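PDB 4E2A: putative acetyltransferase from Streptococcus mutans, which probably transfers an acyl group, most likely acetyl from acetyl-coenzyme A as in other GNAT-family enzymes, to an acceptor that is not established. Local coordinates for residues E88-Y97 with L109-Q117; Y177-H188 with T198-L206. All blocks are in the same frame, centred on the assembly; numbering follows the deposited sequence.

From the N terminus the chain first runs through strand 38-42 and three helices, the last of them 82-90. Contact 1 then closes the hairpin of strands 94-101 and 104-113, joining the end of helix 82-90 and the turn after it to the end of strand 104-113 and the turn that follows. Contact 2 opens only later, once strand 125-133, helix 142-157 and strand 161-167 have been laid down, and closes the C-terminal hairpin of strands 183-192 and 195-205 against the end of helix 171-179. The two neither nest nor cross. Both belong to one mixed seven-stranded sheet, their centres about 20 Å apart, with strands 125-133 and 161-167 between the hairpins.

Contact 1. Residues E88-Y97 with L109-Q117; sequences ELDDKESETY and LKVNWGSSQ
Glu93 OE1 is gripped twice by Ser115: the hydroxyl OG donates at 2.7 Å, nearly along the C-O axis, while the backbone N of Ser115 comes from above the carboxylate plane, 3.0 Å from OE1. The same glutamate packs its backbone on Trp113, its CA 4.0 Å from the centroid of the five-membered ring and over the face. The indole is brought there by a chi1 of 63°, which sets CG between backbone N and carbonyl carbon. At the indole's edge stands the Glu95 carboxylate, its CD in the ring plane and its own plane almost perpendicular; OE1 of Glu95 also accepts from Tyr97 OH. Before Glu93, Asp91 ties the turn after helix 82-90 at two points. OD1 accepts from Glu93 N in an Asx turn, and the syn lone pair of Asp91 OD2 takes Ser116 OG at 2.6 Å.

Beyond the turn begins the antiparallel ladder of strands 94-101 and 104-113, a beta hairpin in the mixed GNAT-family sheet. Glu95 with Val111 and Tyr97 with Leu109 are its hydrogen-bonded pairs. Val111 O takes two donors from opposite faces of its plane, Glu95 N at 2.9 Å and Ser94 OG at 3.0 Å. Tyr97 and Leu109 run side by side, CD2 to CD2 3.8 Å, against helix 142-157, where Phe149 meets the tyrosine ring edge-to-face. On the face bearing Ser94 and Thr96, the Glu88 and Lys110 side chains cross at about a right angle, Glu88 OE1 against Lys110 CE. One water bridges Lys110 NZ and Glu88 OE2; Gln129 also accepts from NZ, and Arg130 salt-bridges Glu88.

Contact 2. Residues Y177-H188 with T198-L206; sequences YAKYGFEQFSKH and TDWLLKKSL
Over one face of the Trp200 indole lies the amide of Gln184, with OE1 3.0 Å from CD2 and the amide and ring planes inclined by 36°. A chi1 of 170° swings the extended glutamine chain away from its own backbone N and across to the indole, whose NE1 is hydrogen-bonded to Glu168. Phe185 adopts a different rotamer: at chi1 69° its CG is tucked over its own backbone, flanked by N and C, which turns the ring to the neighbouring strand. There CE2 reaches CB of Leu201 at 3.5 Å, and CD of Lys203 sits over one ring face, 4.0 Å from the centroid. The Lys203 chain bends at chi3 and chi4 to bring its NZ near Phe185 CB; the lysine also makes a cation-pi contact with Trp161.

Phe185 occupies a beta bulge in the C-terminal hairpin of the GNAT-family sheet. Its N and Ser186 O both bond to Leu201, and the register shifts by one residue. Past it, Lys187 and His188 reach Asn74 and Glu78 of the second subunit.

At the other end, helix 171-179 stops in a Schellman motif at Gly181. Lys204 CB stands over the centre of the Phe182 ring, 3.8 Å from its centroid, the Lys204 and Phe182 side chains crossing at about a right angle. The two methyls of Leu202 part company, CD1 going to Tyr177 CB and CD2 to Gln184 CA, 3.6 Å away.

Contact 1. Residues E88-Y97 with L109-Q117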
loop_
_atom_site.group_PDB
_atom_site.type_symbol
_atom_site.label_atom_id
_atom_site.label_comp_id
_atom_site.label_asym_id
_atom_site.label_seq_id
_atom_site.Cartn_x
_atom_site.Cartn_y
_atom_site.Cartn_z
ATOM N N GLU B 88 3.960 19.072 1.287
ATOM C CA GLU B 88 3.012 18.827 2.342
ATOM C C GLU B 88 2.665 20.110 3.086
ATOM O O GLU B 88 1.560 20.347 3.340
ATOM C CB GLU B 88 3.499 17.704 3.275
ATOM C CG GLU B 88 3.577 16.346 2.595
ATOM C CD GLU B 88 3.924 15.196 3.516
ATOM O OE1 GLU B 88 4.145 15.444 4.687
ATOM O OE2 GLU B 88 3.949 14.069 3.062
ATOM N N LEU B 89 3.639 20.944 3.370
ATOM C CA LEU B 89 3.391 22.157 4.096
ATOM C C LEU B 89 2.640 23.196 3.269
ATOM O O LEU B 89 1.982 24.029 3.797
ATOM C CB LEU B 89 4.694 22.763 4.574
ATOM C CG LEU B 89 5.305 22.368 5.919
ATOM C CD1 LEU B 89 6.488 23.159 6.275
ATOM C CD2 LEU B 89 4.351 22.236 7.054
ATOM N N ASP B 90 2.788 23.111 1.965
ATOM C CA ASP B 90 2.190 24.039 1.044
ATOM C C ASP B 90 0.814 23.549 0.602
ATOM O O ASP B 90 0.063 24.280 0.082
ATOM C CB ASP B 90 3.109 24.278 -0.170
ATOM C CG ASP B 90 4.267 25.258 0.117
ATOM O OD1 ASP B 90 4.297 25.904 1.127
ATOM O OD2 ASP B 90 5.134 25.370 -0.711
ATOM N N ASP B 91 0.502 22.300 0.857
ATOM C CA ASP B 91 -0.758 21.678 0.441
ATOM C C ASP B 91 -1.970 22.351 1.125
ATOM O O ASP B 91 -2.055 22.415 2.351
ATOM C CB ASP B 91 -0.679 20.179 0.769
ATOM C CG ASP B 91 -1.912 19.401 0.349
ATOM O OD1 ASP B 91 -2.983 20.012 0.167
ATOM O OD2 ASP B 91 -1.807 18.156 0.218
ATOM N N LYS B 92 -2.908 22.849 0.326
ATOM C CA LYS B 92 -4.064 23.565 0.864
ATOM C C LYS B 92 -5.086 22.650 1.543
ATOM O O LYS B 92 -5.919 23.108 2.315
ATOM C CB LYS B 92 -4.771 24.333 -0.255
ATOM C CG LYS B 92 -3.833 25.065 -1.207
ATOM C CD LYS B 92 -3.152 26.254 -0.534
ATOM C CE LYS B 92 -4.100 27.444 -0.406
ATOM N NZ LYS B 92 -3.362 28.716 -0.143
ATOM N N GLU B 93 -5.039 21.360 1.237
ATOM C CA GLU B 93 -6.012 20.435 1.806
ATOM C C GLU B 93 -5.397 19.541 2.880
ATOM O O GLU B 93 -5.826 18.404 3.079
ATOM C CB GLU B 93 -6.664 19.609 0.698
ATOM C CG GLU B 93 -7.559 20.459 -0.232
ATOM C CD GLU B 93 -8.364 19.629 -1.220
ATOM O OE1 GLU B 93 -7.753 18.880 -2.019
ATOM O OE2 GLU B 93 -9.610 19.736 -1.193
ATOM N N SER B 94 -4.361 20.051 3.545
ATOM C CA SER B 94 -3.710 19.307 4.619
ATOM C C SER B 94 -3.125 20.269 5.642
ATOM O O SER B 94 -2.748 21.387 5.305
ATOM C CB SER B 94 -2.593 18.421 4.039
ATOM O OG SER B 94 -1.878 17.757 5.071
ATOM N N GLU B 95 -3.042 19.851 6.896
ATOM C CA GLU B 95 -2.292 20.663 7.838
ATOM C C GLU B 95 -1.334 19.840 8.661
ATOM O O GLU B 95 -1.619 18.690 9.002
ATOM C CB GLU B 95 -3.210 21.509 8.704
ATOM C CG GLU B 95 -3.814 22.687 7.931
ATOM C CD GLU B 95 -5.014 23.299 8.622
ATOM O OE1 GLU B 95 -5.476 22.706 9.616
ATOM O OE2 GLU B 95 -5.489 24.368 8.170
ATOM N N THR B 96 -0.168 20.415 8.931
ATOM C CA THR B 96 0.763 19.789 9.857
ATOM C C THR B 96 0.986 20.688 11.081
ATOM O O THR B 96 1.272 21.892 10.943
ATOM C CB THR B 96 2.111 19.471 9.181
ATOM O OG1 THR B 96 1.896 18.621 8.050
ATOM C CG2 THR B 96 3.060 18.764 10.152
ATOM N N TYR B 97 0.892 20.080 12.263
ATOM C CA TYR B 97 1.033 20.797 13.535
ATOM C C TYR B 97 2.204 20.267 14.363
ATOM O O TYR B 97 2.523 19.073 14.309
ATOM C CB TYR B 97 -0.243 20.660 14.379
ATOM C CG TYR B 97 -1.474 21.282 13.756
ATOM C CD1 TYR B 97 -1.819 22.596 14.032
ATOM C CD2 TYR B 97 -2.289 20.548 12.891
ATOM C CE1 TYR B 97 -2.917 23.171 13.472
ATOM C CE2 TYR B 97 -3.407 21.124 12.308
ATOM C CZ TYR B 97 -3.712 22.441 12.613
ATOM O OH TYR B 97 -4.807 23.051 12.067
ATOM N N LEU B 109 1.614 16.285 14.082
ATOM C CA LEU B 109 0.297 15.812 13.738
ATOM C C LEU B 109 0.040 16.177 12.276
ATOM O O LEU B 109 0.222 17.328 11.899
ATOM C CB LEU B 109 -0.763 16.475 14.644
ATOM C CG LEU B 109 -2.195 16.433 14.090
ATOM C CD1 LEU B 109 -2.731 15.000 14.066
ATOM C CD2 LEU B 109 -3.164 17.416 14.829
ATOM N N LYS B 110 -0.337 15.206 11.440
ATOM C CA LYS B 110 -0.750 15.583 10.076
ATOM C C LYS B 110 -2.191 15.193 9.805
ATOM O O LYS B 110 -2.589 14.036 10.031
ATOM C CB LYS B 110 0.195 15.018 8.996
ATOM C CG LYS B 110 -0.187 15.386 7.549
ATOM C CD LYS B 110 0.797 14.764 6.537
ATOM C CE LYS B 110 0.579 15.336 5.122
ATOM N NZ LYS B 110 -0.444 14.593 4.306
ATOM N N VAL B 111 -2.979 16.160 9.332
ATOM C CA VAL B 111 -4.383 15.895 8.976
ATOM C C VAL B 111 -4.691 16.219 7.504
ATOM O O VAL B 111 -4.074 17.092 6.928
ATOM C CB VAL B 111 -5.371 16.622 9.932
ATOM C CG1 VAL B 111 -5.279 15.995 11.343
ATOM C CG2 VAL B 111 -5.074 18.101 9.978
ATOM N N ASN B 112 -5.621 15.484 6.894
ATOM C CA ASN B 112 -5.955 15.680 5.489
ATOM C C ASN B 112 -7.455 15.777 5.240
ATOM O O ASN B 112 -8.259 15.202 5.978
ATOM C CB ASN B 112 -5.442 14.526 4.616
ATOM C CG ASN B 112 -4.000 14.158 4.879
ATOM O OD1 ASN B 112 -3.678 12.976 5.004
ATOM N ND2 ASN B 112 -3.124 15.145 4.919
ATOM N N TRP B 113 -7.823 16.488 4.179
ATOM C CA TRP B 113 -9.181 16.437 3.653
ATOM C C TRP B 113 -9.152 16.664 2.132
ATOM O O TRP B 113 -8.078 16.889 1.567
ATOM C CB TRP B 113 -10.080 17.451 4.356
ATOM C CG TRP B 113 -9.684 18.879 4.149
ATOM C CD1 TRP B 113 -10.170 19.731 3.196
ATOM C CD2 TRP B 113 -8.742 19.634 4.922
ATOM N NE1 TRP B 113 -9.582 20.974 3.329
ATOM C CE2 TRP B 113 -8.704 20.939 4.384
ATOM C CE3 TRP B 113 -7.921 19.337 6.019
ATOM C CZ2 TRP B 113 -7.867 21.938 4.891
ATOM C CZ3 TRP B 113 -7.096 20.331 6.523
ATOM C CH2 TRP B 113 -7.075 21.616 5.958
ATOM N N GLY B 114 -10.310 16.604 1.475
ATOM C CA GLY B 114 -10.363 16.752 0.022
ATOM C C GLY B 114 -9.542 15.695 -0.699
ATOM O O GLY B 114 -9.550 14.512 -0.323
ATOM N N SER B 115 -8.826 16.112 -1.744
ATOM C CA SER B 115 -8.038 15.175 -2.548
ATOM C C SER B 115 -6.737 14.775 -1.852
ATOM O O SER B 115 -6.070 13.822 -2.263
ATOM C CB SER B 115 -7.726 15.773 -3.931
ATOM O OG SER B 115 -6.938 16.947 -3.789
ATOM N N SER B 116 -6.380 15.491 -0.787
ATOM C CA SER B 116 -5.137 15.191 -0.070
ATOM C C SER B 116 -5.243 13.995 0.881
ATOM O O SER B 116 -4.239 13.550 1.451
ATOM C CB SER B 116 -4.634 16.429 0.678
ATOM O OG SER B 116 -4.276 17.444 -0.242
ATOM N N GLN B 117 -6.445 13.460 1.064
ATOM C CA GLN B 117 -6.559 12.262 1.873
ATOM C C GLN B 117 -5.756 11.148 1.206
ATOM O O GLN B 117 -5.625 11.102 -0.023
ATOM C CB GLN B 117 -8.023 11.843 2.065
ATOM C CG GLN B 117 -8.924 12.924 2.686
ATOM C CD GLN B 117 -10.391 12.506 2.694
ATOM O OE1 GLN B 117 -10.815 11.661 3.493
ATOM N NE2 GLN B 117 -11.165 13.088 1.799
HETATM O O HOH W 1 1.606 12.460 3.641
HETATM O O HOH W 2 0.092 16.291 1.576
#

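Contact 2. Residues Y177-H188 with T198-L206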
loop_
_atom_site.group_PDB
_atom_site.type_symbol
_atom_site.label_atom_id
_atom_site.label_comp_id
_atom_site.label_asym_id
_atom_site.label_seq_id
_atom_site.Cartn_x
_atom_site.Cartn_y
_atom_site.Cartn_z
ATOM N N TYR B 177 -9.490 4.082 20.411
ATOM C CA TYR B 177 -10.273 4.699 19.381
ATOM C C TYR B 177 -11.764 4.528 19.612
ATOM O O TYR B 177 -12.511 5.428 19.424
ATOM C CB TYR B 177 -9.852 4.148 18.025
ATOM C CG TYR B 177 -8.467 4.593 17.637
ATOM C CD1 TYR B 177 -8.038 5.837 17.907
ATOM C CD2 TYR B 177 -7.588 3.738 17.025
ATOM C CE1 TYR B 177 -6.793 6.225 17.578
ATOM C CE2 TYR B 177 -6.359 4.119 16.710
ATOM C CZ TYR B 177 -5.961 5.347 16.989
ATOM O OH TYR B 177 -4.733 5.681 16.643
ATOM N N ALA B 178 -12.161 3.363 20.057
ATOM C CA ALA B 178 -13.574 3.085 20.262
ATOM C C ALA B 178 -14.130 3.999 21.363
ATOM O O ALA B 178 -15.312 4.331 21.368
ATOM C CB ALA B 178 -13.793 1.619 20.607
ATOM N N LYS B 179 -13.267 4.439 22.268
ATOM C CA LYS B 179 -13.742 5.252 23.389
ATOM C C LYS B 179 -14.074 6.670 22.956
ATOM O O LYS B 179 -14.897 7.357 23.589
ATOM C CB LYS B 179 -12.744 5.253 24.547
ATOM C CG LYS B 179 -12.818 4.001 25.383
ATOM C CD LYS B 179 -12.007 4.143 26.660
ATOM C CE LYS B 179 -12.552 5.277 27.523
ATOM N NZ LYS B 179 -11.708 5.519 28.721
ATOM N N TYR B 180 -13.430 7.109 21.880
ATOM C CA TYR B 180 -13.730 8.408 21.298
ATOM C C TYR B 180 -14.898 8.334 20.325
ATOM O O TYR B 180 -15.292 9.341 19.744
ATOM C CB TYR B 180 -12.498 8.991 20.601
ATOM C CG TYR B 180 -11.480 9.557 21.567
ATOM C CD1 TYR B 180 -11.654 10.820 22.123
ATOM C CD2 TYR B 180 -10.361 8.819 21.938
ATOM C CE1 TYR B 180 -10.737 11.343 23.005
ATOM C CE2 TYR B 180 -9.432 9.330 22.821
ATOM C CZ TYR B 180 -9.625 10.590 23.346
ATOM O OH TYR B 180 -8.705 11.091 24.228
ATOM N N GLY B 181 -15.459 7.145 20.146
ATOM C CA GLY B 181 -16.594 6.992 19.250
ATOM C C GLY B 181 -16.274 6.541 17.823
ATOM O O GLY B 181 -17.125 6.667 16.937
ATOM N N PHE B 182 -15.065 6.025 17.583
ATOM C CA PHE B 182 -14.728 5.518 16.246
ATOM C C PHE B 182 -15.305 4.103 16.068
ATOM O O PHE B 182 -15.387 3.337 17.032
ATOM C CB PHE B 182 -13.208 5.502 15.995
ATOM C CG PHE B 182 -12.608 6.864 15.717
ATOM C CD1 PHE B 182 -12.318 7.744 16.755
ATOM C CD2 PHE B 182 -12.343 7.262 14.421
ATOM C CE1 PHE B 182 -11.758 9.017 16.491
ATOM C CE2 PHE B 182 -11.778 8.516 14.149
ATOM C CZ PHE B 182 -11.488 9.392 15.194
ATOM N N GLU B 183 -15.681 3.765 14.834
ATOM C CA GLU B 183 -16.270 2.463 14.502
ATOM C C GLU B 183 -15.737 1.992 13.156
ATOM O O GLU B 183 -15.506 2.799 12.254
ATOM C CB GLU B 183 -17.794 2.563 14.385
ATOM C CG GLU B 183 -18.510 3.253 15.530
ATOM C CD GLU B 183 -19.964 3.599 15.175
ATOM O OE1 GLU B 183 -20.388 3.324 14.023
ATOM O OE2 GLU B 183 -20.682 4.147 16.042
ATOM N N GLN B 184 -15.554 0.688 13.008
ATOM C CA GLN B 184 -15.033 0.150 11.761
ATOM C C GLN B 184 -16.072 0.316 10.671
ATOM O O GLN B 184 -17.274 0.268 10.938
ATOM C CB GLN B 184 -14.649 -1.322 11.910
ATOM C CG GLN B 184 -14.335 -2.010 10.592
ATOM C CD GLN B 184 -13.616 -3.326 10.793
ATOM O OE1 GLN B 184 -13.323 -3.712 11.927
ATOM N NE2 GLN B 184 -13.319 -4.022 9.694
ATOM N N PHE B 185 -15.616 0.534 9.443
ATOM C CA PHE B 185 -16.552 0.653 8.331
ATOM C C PHE B 185 -15.978 0.017 7.081
ATOM O O PHE B 185 -16.671 -0.154 6.076
ATOM C CB PHE B 185 -16.940 2.111 8.082
ATOM C CG PHE B 185 -15.827 2.963 7.548
ATOM C CD1 PHE B 185 -15.766 3.274 6.190
ATOM C CD2 PHE B 185 -14.849 3.473 8.402
ATOM C CE1 PHE B 185 -14.736 4.064 5.684
ATOM C CE2 PHE B 185 -13.825 4.275 7.920
ATOM C CZ PHE B 185 -13.763 4.569 6.544
ATOM N N SER B 186 -14.706 -0.348 7.151
ATOM C CA SER B 186 -14.065 -0.961 5.997
ATOM C C SER B 186 -12.707 -1.538 6.337
ATOM O O SER B 186 -12.240 -1.453 7.473
ATOM C CB SER B 186 -13.942 0.050 4.853
ATOM O OG SER B 186 -13.663 -0.617 3.642
ATOM N N LYS B 187 -12.073 -2.145 5.350
ATOM C CA LYS B 187 -10.772 -2.736 5.573
ATOM C C LYS B 187 -10.041 -2.905 4.270
ATOM O O LYS B 187 -10.637 -2.872 3.187
ATOM C CB LYS B 187 -10.895 -4.081 6.292
ATOM C CG LYS B 187 -11.892 -5.048 5.665
ATOM C CD LYS B 187 -12.049 -6.290 6.545
ATOM C CE LYS B 187 -13.262 -7.124 6.147
ATOM N NZ LYS B 187 -13.467 -8.283 7.061
ATOM N N HIS B 188 -8.737 -3.082 4.380
ATOM C CA HIS B 188 -7.915 -3.249 3.207
ATOM C C HIS B 188 -6.866 -4.299 3.502
ATOM O O HIS B 188 -6.081 -4.170 4.451
ATOM C CB HIS B 188 -7.254 -1.921 2.827
ATOM C CG HIS B 188 -6.407 -2.015 1.598
ATOM N ND1 HIS B 188 -6.810 -2.664 0.462
ATOM C CD2 HIS B 188 -5.150 -1.538 1.342
ATOM C CE1 HIS B 188 -5.853 -2.588 -0.458
ATOM N NE2 HIS B 188 -4.848 -1.917 0.058
ATOM N N THR B 198 -4.082 -6.991 7.243
ATOM C CA THR B 198 -5.260 -6.176 7.055
ATOM C C THR B 198 -5.219 -4.917 7.900
ATOM O O THR B 198 -4.778 -4.940 9.048
ATOM C CB THR B 198 -6.542 -6.952 7.404
ATOM O OG1 THR B 198 -6.614 -8.155 6.619
ATOM C CG2 THR B 198 -7.769 -6.076 7.164
ATOM N N ASP B 199 -5.676 -3.815 7.315
ATOM C CA ASP B 199 -5.935 -2.603 8.079
ATOM C C ASP B 199 -7.423 -2.359 8.139
ATOM O O ASP B 199 -8.134 -2.500 7.129
ATOM C CB ASP B 199 -5.255 -1.392 7.438
ATOM C CG ASP B 199 -3.785 -1.286 7.798
ATOM O OD1 ASP B 199 -3.424 -1.610 8.952
ATOM O OD2 ASP B 199 -2.991 -0.871 6.923
ATOM N N TRP B 200 -7.901 -2.006 9.326
ATOM C CA TRP B 200 -9.282 -1.571 9.488
ATOM C C TRP B 200 -9.347 -0.059 9.380
ATOM O O TRP B 200 -8.474 0.643 9.891
ATOM C CB TRP B 200 -9.836 -1.960 10.859
ATOM C CG TRP B 200 -9.948 -3.423 11.132
ATOM C CD1 TRP B 200 -9.702 -4.453 10.269
ATOM C CD2 TRP B 200 -10.342 -4.021 12.375
ATOM N NE1 TRP B 200 -9.916 -5.659 10.902
ATOM C CE2 TRP B 200 -10.310 -5.420 12.186
ATOM C CE3 TRP B 200 -10.722 -3.507 13.617
ATOM C CZ2 TRP B 200 -10.647 -6.309 13.210
ATOM C CZ3 TRP B 200 -11.051 -4.392 14.627
ATOM C CH2 TRP B 200 -11.010 -5.777 14.418
ATOM N N LEU B 201 -10.400 0.437 8.738
ATOM C CA LEU B 201 -10.668 1.869 8.695
ATOM C C LEU B 201 -11.783 2.175 9.682
ATOM O O LEU B 201 -12.788 1.478 9.711
ATOM C CB LEU B 201 -11.051 2.315 7.281
ATOM C CG LEU B 201 -9.973 2.108 6.203
ATOM C CD1 LEU B 201 -8.611 2.583 6.672
ATOM C CD2 LEU B 201 -9.897 0.662 5.765
ATOM N N LEU B 202 -11.591 3.199 10.512
ATOM C CA LEU B 202 -12.571 3.531 11.534
ATOM C C LEU B 202 -12.999 4.967 11.318
ATOM O O LEU B 202 -12.157 5.828 11.041
ATOM C CB LEU B 202 -11.980 3.389 12.943
ATOM C CG LEU B 202 -11.031 2.227 13.243
ATOM C CD1 LEU B 202 -10.520 2.336 14.691
ATOM C CD2 LEU B 202 -11.729 0.891 13.015
ATOM N N LYS B 203 -14.303 5.219 11.445
ATOM C CA LYS B 203 -14.826 6.566 11.339
ATOM C C LYS B 203 -15.628 6.987 12.558
ATOM O O LYS B 203 -16.207 6.162 13.267
ATOM C CB LYS B 203 -15.688 6.716 10.084
ATOM C CG LYS B 203 -16.885 5.771 9.996
ATOM C CD LYS B 203 -17.615 6.015 8.668
ATOM C CE LYS B 203 -19.105 5.803 8.802
ATOM N NZ LYS B 203 -19.414 4.370 8.612
ATOM N N LYS B 204 -15.666 8.296 12.757
ATOM C CA LYS B 204 -16.437 8.930 13.806
ATOM C C LYS B 204 -17.316 10.017 13.201
ATOM O O LYS B 204 -16.837 10.931 12.522
ATOM C CB LYS B 204 -15.522 9.554 14.862
ATOM C CG LYS B 204 -16.276 10.338 15.945
ATOM C CD LYS B 204 -15.321 11.159 16.827
ATOM C CE LYS B 204 -15.947 11.520 18.184
ATOM N NZ LYS B 204 -16.292 12.946 18.271
ATOM N N SER B 205 -18.606 9.928 13.482
ATOM C CA SER B 205 -19.558 10.947 13.062
ATOM C C SER B 205 -19.219 12.323 13.617
ATOM O O SER B 205 -19.053 12.494 14.827
ATOM C CB SER B 205 -20.975 10.583 13.525
ATOM O OG SER B 205 -21.882 11.561 13.043
ATOM N N LEU B 206 -19.149 13.312 12.737
ATOM C CA LEU B 206 -18.986 14.696 13.182
ATOM C C LEU B 206 -20.361 15.387 13.277
ATOM O O LEU B 206 -20.465 16.510 13.770
ATOM C CB LEU B 206 -18.056 15.465 12.234
ATOM C CG LEU B 206 -16.635 14.903 12.100
ATOM C CD1 LEU B 206 -15.831 15.681 11.059
ATOM C CD2 LEU B 206 -15.951 14.976 13.457
#